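Local coordinates for protein tRNA (guanine(6)-N2)-methyltransferase (Thermus thermophilus, PDB 3TMA) that methylates N2 of the guanosine at position 6 of tRNA(Phe), using S-adenosyl-L-methionine as methyl donor and joining a THUMP domain to a Rossmann-fold methyltransferase domain, at residues G69-H74 and A218-S223; V207-P210 and T216-L219; R257-D262 and R268-V273. All blocks are in the same frame, centred on the assembly; numbering follows the deposited sequence. Where two conformers were deposited one is given.

Contact 1 of 3, residues G69-H74 and A218-S223; sequences GLRLAH and ALEAAS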
loop_
_atom_site.group_PDB
_atom_site.type_symbol
_atom_site.label_atom_id
_atom_site.label_comp_id
_atom_site.label_asym_id
_atom_site.label_seq_id
_atom_site.Cartn_x
_atom_site.Cartn_y
_atom_site.Cartn_z
ATOM N N GLY A 69 -3.876 10.020 -7.233
ATOM C CA GLY A 69 -2.948 10.676 -6.311
ATOM C C GLY A 69 -2.898 9.977 -4.953
ATOM O O GLY A 69 -2.195 10.434 -4.014
ATOM N N LEU A 70 -3.676 8.902 -4.818
ATOM C CA LEU A 70 -3.765 8.172 -3.531
ATOM C C LEU A 70 -2.428 7.532 -3.212
ATOM O O LEU A 70 -1.813 6.913 -4.071
ATOM C CB LEU A 70 -4.850 7.090 -3.598
ATOM C CG LEU A 70 -6.266 7.649 -3.623
ATOM C CD1 LEU A 70 -7.301 6.572 -4.025
ATOM C CD2 LEU A 70 -6.605 8.310 -2.284
ATOM N N ARG A 71 -1.953 7.726 -1.992
ATOM C CA ARG A 71 -0.690 7.149 -1.577
ATOM C C ARG A 71 -0.838 5.842 -0.789
ATOM O O ARG A 71 0.168 5.182 -0.511
ATOM C CB ARG A 71 0.092 8.169 -0.750
ATOM C CG ARG A 71 0.396 9.431 -1.554
ATOM C CD ARG A 71 1.777 9.301 -2.056
ATOM N NE ARG A 71 2.429 10.586 -2.007
ATOM C CZ ARG A 71 3.718 10.787 -2.222
ATOM N NH1 ARG A 71 4.544 9.764 -2.393
ATOM N NH2 ARG A 71 4.181 12.031 -2.211
ATOM N N LEU A 72 -2.055 5.459 -0.419
ATOM C CA LEU A 72 -2.197 4.174 0.263
ATOM C C LEU A 72 -2.833 3.104 -0.630
ATOM O O LEU A 72 -3.183 2.040 -0.140
ATOM C CB LEU A 72 -3.025 4.344 1.533
ATOM C CG LEU A 72 -2.255 5.159 2.595
ATOM C CD1 LEU A 72 -3.216 5.854 3.560
ATOM C CD2 LEU A 72 -1.277 4.227 3.323
ATOM N N ALA A 73 -2.990 3.378 -1.923
ATOM C CA ALA A 73 -3.690 2.416 -2.777
ATOM C C ALA A 73 -2.744 1.654 -3.682
ATOM O O ALA A 73 -1.754 2.207 -4.174
ATOM C CB ALA A 73 -4.780 3.115 -3.613
ATOM N N HIS A 74 -3.072 0.398 -3.936
ATOM C CA HIS A 74 -2.358 -0.369 -4.959
ATOM C C HIS A 74 -3.083 -0.255 -6.298
ATOM O O HIS A 74 -2.546 0.361 -7.237
ATOM C CB HIS A 74 -2.216 -1.828 -4.546
ATOM C CG HIS A 74 -1.293 -2.031 -3.397
ATOM N ND1 HIS A 74 0.013 -1.581 -3.403
ATOM C CD2 HIS A 74 -1.472 -2.662 -2.213
ATOM C CE1 HIS A 74 0.597 -1.940 -2.273
ATOM N NE2 HIS A 74 -0.303 -2.544 -1.513
ATOM N N ALA A 218 12.642 6.747 3.213
ATOM C CA ALA A 218 13.112 8.140 3.143
ATOM C C ALA A 218 12.464 8.934 2.001
ATOM O O ALA A 218 12.112 10.108 2.182
ATOM C CB ALA A 218 14.682 8.214 3.022
ATOM N N LEU A 219 12.329 8.308 0.826
ATOM C CA LEU A 219 11.793 9.000 -0.329
ATOM C C LEU A 219 10.315 9.247 -0.088
ATOM O O LEU A 219 9.814 10.310 -0.456
ATOM C CB LEU A 219 11.980 8.132 -1.614
ATOM C CG LEU A 219 13.452 7.814 -1.978
ATOM C CD1 LEU A 219 13.552 6.667 -3.015
ATOM C CD2 LEU A 219 14.137 9.061 -2.520
ATOM N N GLU A 220 9.581 8.231 0.417
ATOM C CA GLU A 220 8.158 8.425 0.735
ATOM C C GLU A 220 7.933 9.577 1.728
ATOM O O GLU A 220 7.030 10.454 1.536
ATOM C CB GLU A 220 7.506 7.132 1.227
ATOM C CG GLU A 220 5.962 7.252 1.421
ATOM C CD GLU A 220 5.150 7.376 0.083
ATOM O OE1 GLU A 220 5.702 7.175 -1.020
ATOM O OE2 GLU A 220 3.952 7.693 0.147
ATOM N N ALA A 221 8.754 9.596 2.774
ATOM C CA ALA A 221 8.687 10.653 3.771
ATOM C C ALA A 221 8.975 12.046 3.135
ATOM O O ALA A 221 8.254 13.022 3.383
ATOM C CB ALA A 221 9.715 10.370 4.887
ATOM N N ALA A 222 10.076 12.153 2.389
ATOM C CA ALA A 222 10.461 13.452 1.771
ATOM C C ALA A 222 9.395 13.934 0.805
ATOM O O ALA A 222 8.987 15.102 0.850
ATOM C CB ALA A 222 11.815 13.357 1.056
ATOM N N SER A 223 8.868 13.010 0.001
ATOM C CA SER A 223 7.878 13.349 -1.012
ATOM C C SER A 223 6.580 13.820 -0.348
ATOM O O SER A 223 5.913 14.711 -0.848
ATOM C CB SER A 223 7.626 12.132 -1.911
ATOM O OG SER A 223 6.437 12.276 -2.674
#
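R71 reaches from the loop 69-74 to the helix segment 218-223, where E220 and S223, one helical turn apart in sequence, take its guanidinium. CB of R71 already lies within 4.0 Å of OE2 of E220. With CG placed beside the backbone N (chi1 -61°), the chain then bends at chi2 and chi3, bringing CD of R71 to 3.5 Å from OE2 of E220. NE of R71 passes OE2 of E220 at 3.9 Å, the two chains running alongside each other and pointing opposite ways. At the tip, NH1 of R71 forms a salt bridge with OE1 of E220 at 3.2 Å and stands 3.3 Å from OE2 of E220; guanidinium and carboxylate planes are 86° apart, so the groups do not pair flat in a two-pronged fork. The loop precedes strand 76-84 of the sheet in the N-terminal, THUMP-containing half, whereas helix 216-225 belongs to the Rossmann-fold methyltransferase, and R71 thus bridges the two halves of the enzyme. S223, modelled in two conformers, sets OG at the guanidinium edge. The 2.3 Å between NH2 of R71 and OG of S223 is too short to be trusted, and the weak NH1 bond to that oxygen is equally doubtful. The carboxylate of E220 is shared further: R177 forms a salt bridge with OE1, and Q193 of helix 189-198 hydrogen-bonds OE2.

Contact 2 of 3, residues V207-P210 and T216-L219; sequences VLDP and TIAL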
loop_
_atom_site.group_PDB
_atom_site.type_symbol
_atom_site.label_atom_id
_atom_site.label_comp_id
_atom_site.label_asym_id
_atom_site.label_seq_id
_atom_site.Cartn_x
_atom_site.Cartn_y
_atom_site.Cartn_z
ATOM N N VAL A 207 12.776 13.513 10.649
ATOM C CA VAL A 207 12.383 12.097 10.494
ATOM C C VAL A 207 13.642 11.300 10.222
ATOM O O VAL A 207 14.504 11.783 9.447
ATOM C CB VAL A 207 11.449 11.922 9.265
ATOM C CG1 VAL A 207 11.203 10.398 8.968
ATOM C CG2 VAL A 207 10.136 12.629 9.519
ATOM N N LEU A 208 13.783 10.123 10.856
ATOM C CA LEU A 208 14.935 9.249 10.566
ATOM C C LEU A 208 14.452 7.906 10.013
ATOM O O LEU A 208 13.547 7.283 10.584
ATOM C CB LEU A 208 15.788 9.004 11.819
ATOM C CG LEU A 208 16.801 7.835 11.789
ATOM C CD1 LEU A 208 17.980 8.153 10.812
ATOM C CD2 LEU A 208 17.311 7.558 13.243
ATOM N N ASP A 209 15.091 7.457 8.928
ATOM C CA ASP A 209 14.910 6.072 8.380
ATOM C C ASP A 209 16.197 5.241 8.668
ATOM O O ASP A 209 17.191 5.344 7.942
ATOM C CB ASP A 209 14.655 6.220 6.882
ATOM C CG ASP A 209 14.618 4.882 6.138
ATOM O OD1 ASP A 209 14.662 3.801 6.806
ATOM O OD2 ASP A 209 14.547 4.936 4.866
ATOM N N PRO A 210 16.215 4.460 9.768
ATOM C CA PRO A 210 17.504 3.917 10.214
ATOM C C PRO A 210 17.964 2.645 9.489
ATOM O O PRO A 210 19.135 2.254 9.636
ATOM C CB PRO A 210 17.273 3.663 11.712
ATOM C CG PRO A 210 15.772 3.283 11.806
ATOM C CD PRO A 210 15.114 4.149 10.707
ATOM N N THR A 216 13.453 3.559 0.090
ATOM C CA THR A 216 11.985 3.702 -0.052
ATOM C C THR A 216 11.274 4.512 1.024
ATOM O O THR A 216 10.479 5.431 0.700
ATOM C CB THR A 216 11.285 2.348 -0.182
ATOM O OG1 THR A 216 11.825 1.647 -1.314
ATOM C CG2 THR A 216 9.764 2.548 -0.381
ATOM N N ILE A 217 11.593 4.240 2.295
ATOM C CA ILE A 217 10.946 4.973 3.389
ATOM C C ILE A 217 11.346 6.465 3.411
ATOM O O ILE A 217 10.471 7.342 3.543
ATOM C CB ILE A 217 11.241 4.340 4.749
ATOM C CG1 ILE A 217 10.473 3.025 4.885
ATOM C CG2 ILE A 217 10.790 5.249 5.870
ATOM C CD1 ILE A 217 11.023 2.133 6.046
ATOM N N ALA A 218 12.642 6.747 3.213
ATOM C CA ALA A 218 13.112 8.140 3.143
ATOM C C ALA A 218 12.464 8.934 2.001
ATOM O O ALA A 218 12.112 10.108 2.182
ATOM C CB ALA A 218 14.682 8.214 3.022
ATOM N N LEU A 219 12.329 8.308 0.826
ATOM C CA LEU A 219 11.793 9.000 -0.329
ATOM C C LEU A 219 10.315 9.247 -0.088
ATOM O O LEU A 219 9.814 10.310 -0.456
ATOM C CB LEU A 219 11.980 8.132 -1.614
ATOM C CG LEU A 219 13.452 7.814 -1.978
ATOM C CD1 LEU A 219 13.552 6.667 -3.015
ATOM C CD2 LEU A 219 14.137 9.061 -2.520
HETATM O O HOH W 1 13.756 2.379 3.139
#
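D209, at the end of strand 207-209, extends its carboxylate to the first turn of helix 216-225 and meets I217 and A218 there. CG stands anti to the backbone N (chi1 173°), which carries the carboxylate away from the strand and toward the helix. OD2 of D209 makes the closest approach, 3.1 Å from the backbone N of A218, but the N-H points well off the line to it (127° at the hydrogen), and the bond is weak. The stronger polar partner of OD2 is OG1 of T212, in the turn between the segments, and the A218 N-H is secondary to it. A water adds a second path to the helix: it donates to OD2 of D209 and accepts from the backbone N of I217 at 3.0 Å, so the carboxylate oxygen addresses two successive amides of the helix start, one directly and one through the water. Strand, glycine-containing turn and helix form the first half of the beta-alpha-beta unit 207-209, 216-225, 231-235 of the Rossmann-fold methyltransferase, and S214, G215 and T216 of this turn and helix start are, by similarity, part of the S-adenosyl-L-methionine site. A carboxylate beside amides at the N-terminal end of a helix would be expected to gain from the helix dipole. Aliphatic atoms accompany the polar ones. I217 lies slantwise against the carboxylate, its CB 3.4 Å from OD2 of D209, with CG2 near the carboxylate carbon and CD1 near OD1. The methyl CB of A218 approaches OD2 of D209 at 3.8 Å. Beyond the aspartate, I217 also packs on L277 of strand 275-278, and A218 rests on V231 and A233 of strand 231-235.

Contact 3 of 3, residues R257-D262 and R268-V273; sequences RFLRAD and RFFPEV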
loop_
_atom_site.group_PDB
_atom_site.type_symbol
_atom_site.label_atom_id
_atom_site.label_comp_id
_atom_site.label_asym_id
_atom_site.label_seq_id
_atom_site.Cartn_x
_atom_site.Cartn_y
_atom_site.Cartn_z
ATOM N N ARG A 257 19.405 13.409 3.785
ATOM C CA ARG A 257 20.793 13.176 4.167
ATOM C C ARG A 257 20.961 11.690 4.296
ATOM O O ARG A 257 20.543 11.106 5.325
ATOM C CB ARG A 257 21.088 13.856 5.505
ATOM C CG ARG A 257 22.526 13.602 6.081
ATOM C CD ARG A 257 22.862 14.600 7.245
ATOM N NE ARG A 257 24.058 14.221 8.011
ATOM C CZ ARG A 257 25.299 14.530 7.622
ATOM N NH1 ARG A 257 25.501 15.179 6.477
ATOM N NH2 ARG A 257 26.343 14.159 8.351
ATOM N N PHE A 258 21.531 11.062 3.264
ATOM C CA PHE A 258 21.841 9.620 3.312
ATOM C C PHE A 258 23.262 9.429 3.857
ATOM O O PHE A 258 24.215 10.007 3.345
ATOM C CB PHE A 258 21.788 8.954 1.928
ATOM C CG PHE A 258 20.385 8.862 1.330
ATOM C CD1 PHE A 258 19.525 7.847 1.708
ATOM C CD2 PHE A 258 19.968 9.779 0.378
ATOM C CE1 PHE A 258 18.233 7.733 1.156
ATOM C CE2 PHE A 258 18.672 9.705 -0.176
ATOM C CZ PHE A 258 17.804 8.696 0.217
ATOM N N LEU A 259 23.417 8.512 4.795
ATOM C CA LEU A 259 24.695 8.364 5.479
ATOM C C LEU A 259 24.985 6.888 5.706
ATOM O O LEU A 259 24.076 6.104 5.997
ATOM C CB LEU A 259 24.577 9.088 6.821
ATOM C CG LEU A 259 25.659 9.924 7.479
ATOM C CD1 LEU A 259 26.304 11.007 6.540
ATOM C CD2 LEU A 259 25.065 10.538 8.761
ATOM N N ARG A 260 26.245 6.484 5.543
ATOM C CA ARG A 260 26.642 5.142 5.923
ATOM C C ARG A 260 26.634 5.090 7.451
ATOM O O ARG A 260 27.301 5.884 8.098
ATOM C CB ARG A 260 28.031 4.800 5.366
ATOM C CG ARG A 260 28.494 3.387 5.772
ATOM C CD ARG A 260 30.032 3.207 5.626
ATOM N NE ARG A 260 30.579 2.254 6.607
ATOM C CZ ARG A 260 30.587 0.926 6.455
ATOM N NH1 ARG A 260 31.102 0.154 7.403
ATOM N NH2 ARG A 260 30.078 0.366 5.364
ATOM N N ALA A 261 25.851 4.181 8.025
ATOM C CA ALA A 261 25.525 4.263 9.450
ATOM C C ALA A 261 25.114 2.889 9.978
ATOM O O ALA A 261 24.314 2.178 9.349
ATOM C CB ALA A 261 24.410 5.240 9.667
ATOM N N ASP A 262 25.585 2.570 11.178
ATOM C CA ASP A 262 25.242 1.311 11.822
ATOM C C ASP A 262 24.059 1.592 12.739
ATOM O O ASP A 262 24.174 2.399 13.655
ATOM C CB ASP A 262 26.445 0.821 12.645
ATOM C CG ASP A 262 26.288 -0.627 13.115
ATOM O OD1 ASP A 262 25.147 -1.090 13.344
ATOM O OD2 ASP A 262 27.323 -1.310 13.251
ATOM N N ARG A 268 26.026 7.751 17.030
ATOM C CA ARG A 268 27.336 8.061 16.432
ATOM C C ARG A 268 27.139 8.849 15.118
ATOM O O ARG A 268 28.080 9.452 14.588
ATOM C CB ARG A 268 28.125 6.773 16.131
ATOM C CG ARG A 268 28.675 6.010 17.353
ATOM C CD ARG A 268 29.517 4.780 16.962
ATOM N NE ARG A 268 29.740 3.870 18.083
ATOM C CZ ARG A 268 30.442 2.736 18.021
ATOM N NH1 ARG A 268 31.024 2.351 16.891
ATOM N NH2 ARG A 268 30.601 2.000 19.108
ATOM N N PHE A 269 25.922 8.830 14.584
ATOM C CA PHE A 269 25.663 9.266 13.195
ATOM C C PHE A 269 24.559 10.310 13.019
ATOM O O PHE A 269 24.597 11.102 12.069
ATOM C CB PHE A 269 25.303 8.045 12.336
ATOM C CG PHE A 269 26.379 7.004 12.303
ATOM C CD1 PHE A 269 27.522 7.194 11.518
ATOM C CD2 PHE A 269 26.300 5.875 13.108
ATOM C CE1 PHE A 269 28.554 6.241 11.507
ATOM C CE2 PHE A 269 27.336 4.911 13.105
ATOM C CZ PHE A 269 28.452 5.098 12.310
ATOM N N PHE A 270 23.531 10.255 13.870
ATOM C CA PHE A 270 22.353 11.115 13.689
ATOM C C PHE A 270 22.057 11.949 14.917
ATOM O O PHE A 270 22.212 11.461 16.031
ATOM C CB PHE A 270 21.101 10.243 13.342
ATOM C CG PHE A 270 21.274 9.446 12.057
ATOM C CD1 PHE A 270 21.394 10.121 10.828
ATOM C CD2 PHE A 270 21.440 8.064 12.091
ATOM C CE1 PHE A 270 21.608 9.428 9.634
ATOM C CE2 PHE A 270 21.606 7.328 10.887
ATOM C CZ PHE A 270 21.704 8.031 9.649
ATOM N N PRO A 271 21.458 13.126 14.719
ATOM C CA PRO A 271 21.042 13.983 15.822
ATOM C C PRO A 271 19.644 13.602 16.313
ATOM O O PRO A 271 19.004 12.668 15.763
ATOM C CB PRO A 271 21.025 15.376 15.180
ATOM C CG PRO A 271 20.564 15.112 13.790
ATOM C CD PRO A 271 21.191 13.760 13.402
ATOM N N GLU A 272 19.143 14.326 17.311
ATOM C CA GLU A 272 17.767 14.084 17.770
ATOM C C GLU A 272 16.781 14.276 16.585
ATOM O O GLU A 272 17.003 15.148 15.729
ATOM C CB GLU A 272 17.399 15.074 18.859
ATOM C CG GLU A 272 15.935 14.952 19.320
ATOM C CD GLU A 272 15.605 15.950 20.422
ATOM O OE1 GLU A 272 15.270 17.129 20.104
ATOM O OE2 GLU A 272 15.715 15.553 21.601
ATOM N N VAL A 273 15.700 13.502 16.574
ATOM C CA VAL A 273 14.645 13.641 15.573
ATOM C C VAL A 273 13.271 13.522 16.263
ATOM O O VAL A 273 13.208 13.276 17.477
ATOM C CB VAL A 273 14.747 12.540 14.437
ATOM C CG1 VAL A 273 16.028 12.672 13.637
ATOM C CG2 VAL A 273 14.579 11.148 15.013
HETATM O O HOH W 2 23.521 13.294 10.643
#
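The F269 ring lies with one face on A261: the CA of A261 stands 3.9 Å from the ring centroid and only 3° off the ring normal, a CH-pi contact set squarely over the centre. The ring is laid on the alanine by a first torsion that keeps CG beside the backbone N (chi1 -59°). CB of A261 covers the same face nearer the stem, 3.7 Å from CG of F269. CB of R268 lies over the opposite face, displaced toward the rim. O of R260 and N of D262, on the flanking peptides, approach the F269 ring at a slant, the first 3.6 Å from CE1 and the second 3.5 Å from CE2. The F270 ring has CB of F269 over one face near the rim, while A261 and L259 come to it obliquely. CB of A261 is 3.7 Å from CE2 of F270 as well, so the alanine methyl is wedged between two consecutive phenylalanines. CD2 of L259 meets CE1 of F270 at 3.7 Å. L259 also sets CD2 3.4 Å from the carbonyl O of F269. The same oxygen accepts from a water that is held in the guanidinium plane of R257 by its NE, while CD1 of L259 covers one face of that group. Deeper in the domain, F270 packs on L208 of strand 207-209 and Y232 of strand 231-235. The arrangement closes the excursion between edge strand 257-260 and the central strand 275-278 of the Rossmann-fold sheet, a loop whose D262 and A263 belong, by similarity, to the S-adenosyl-L-methionine site.

From the N terminus, the chain passes through loop 69-74 and the rest of the THUMP-containing half before entering the methyltransferase; contact 1 closes this long loop, 144 residues on, at helix 216-225. Contact 2 lies within that span and ends on the same helix, closing the short turn from strand 207-209, and the two share A218 and L219. Contact 3 follows in series, closing another short loop between strands 257-260 and 275-278. L208 meets V273 on the side of its strand turned from the helix, whereas A218 of the helix meets F258, a touch that links both contacts 1 and 2 to contact 3. One helix thereby connects the interdomain bridge to the edge of the Rossmann-fold sheet.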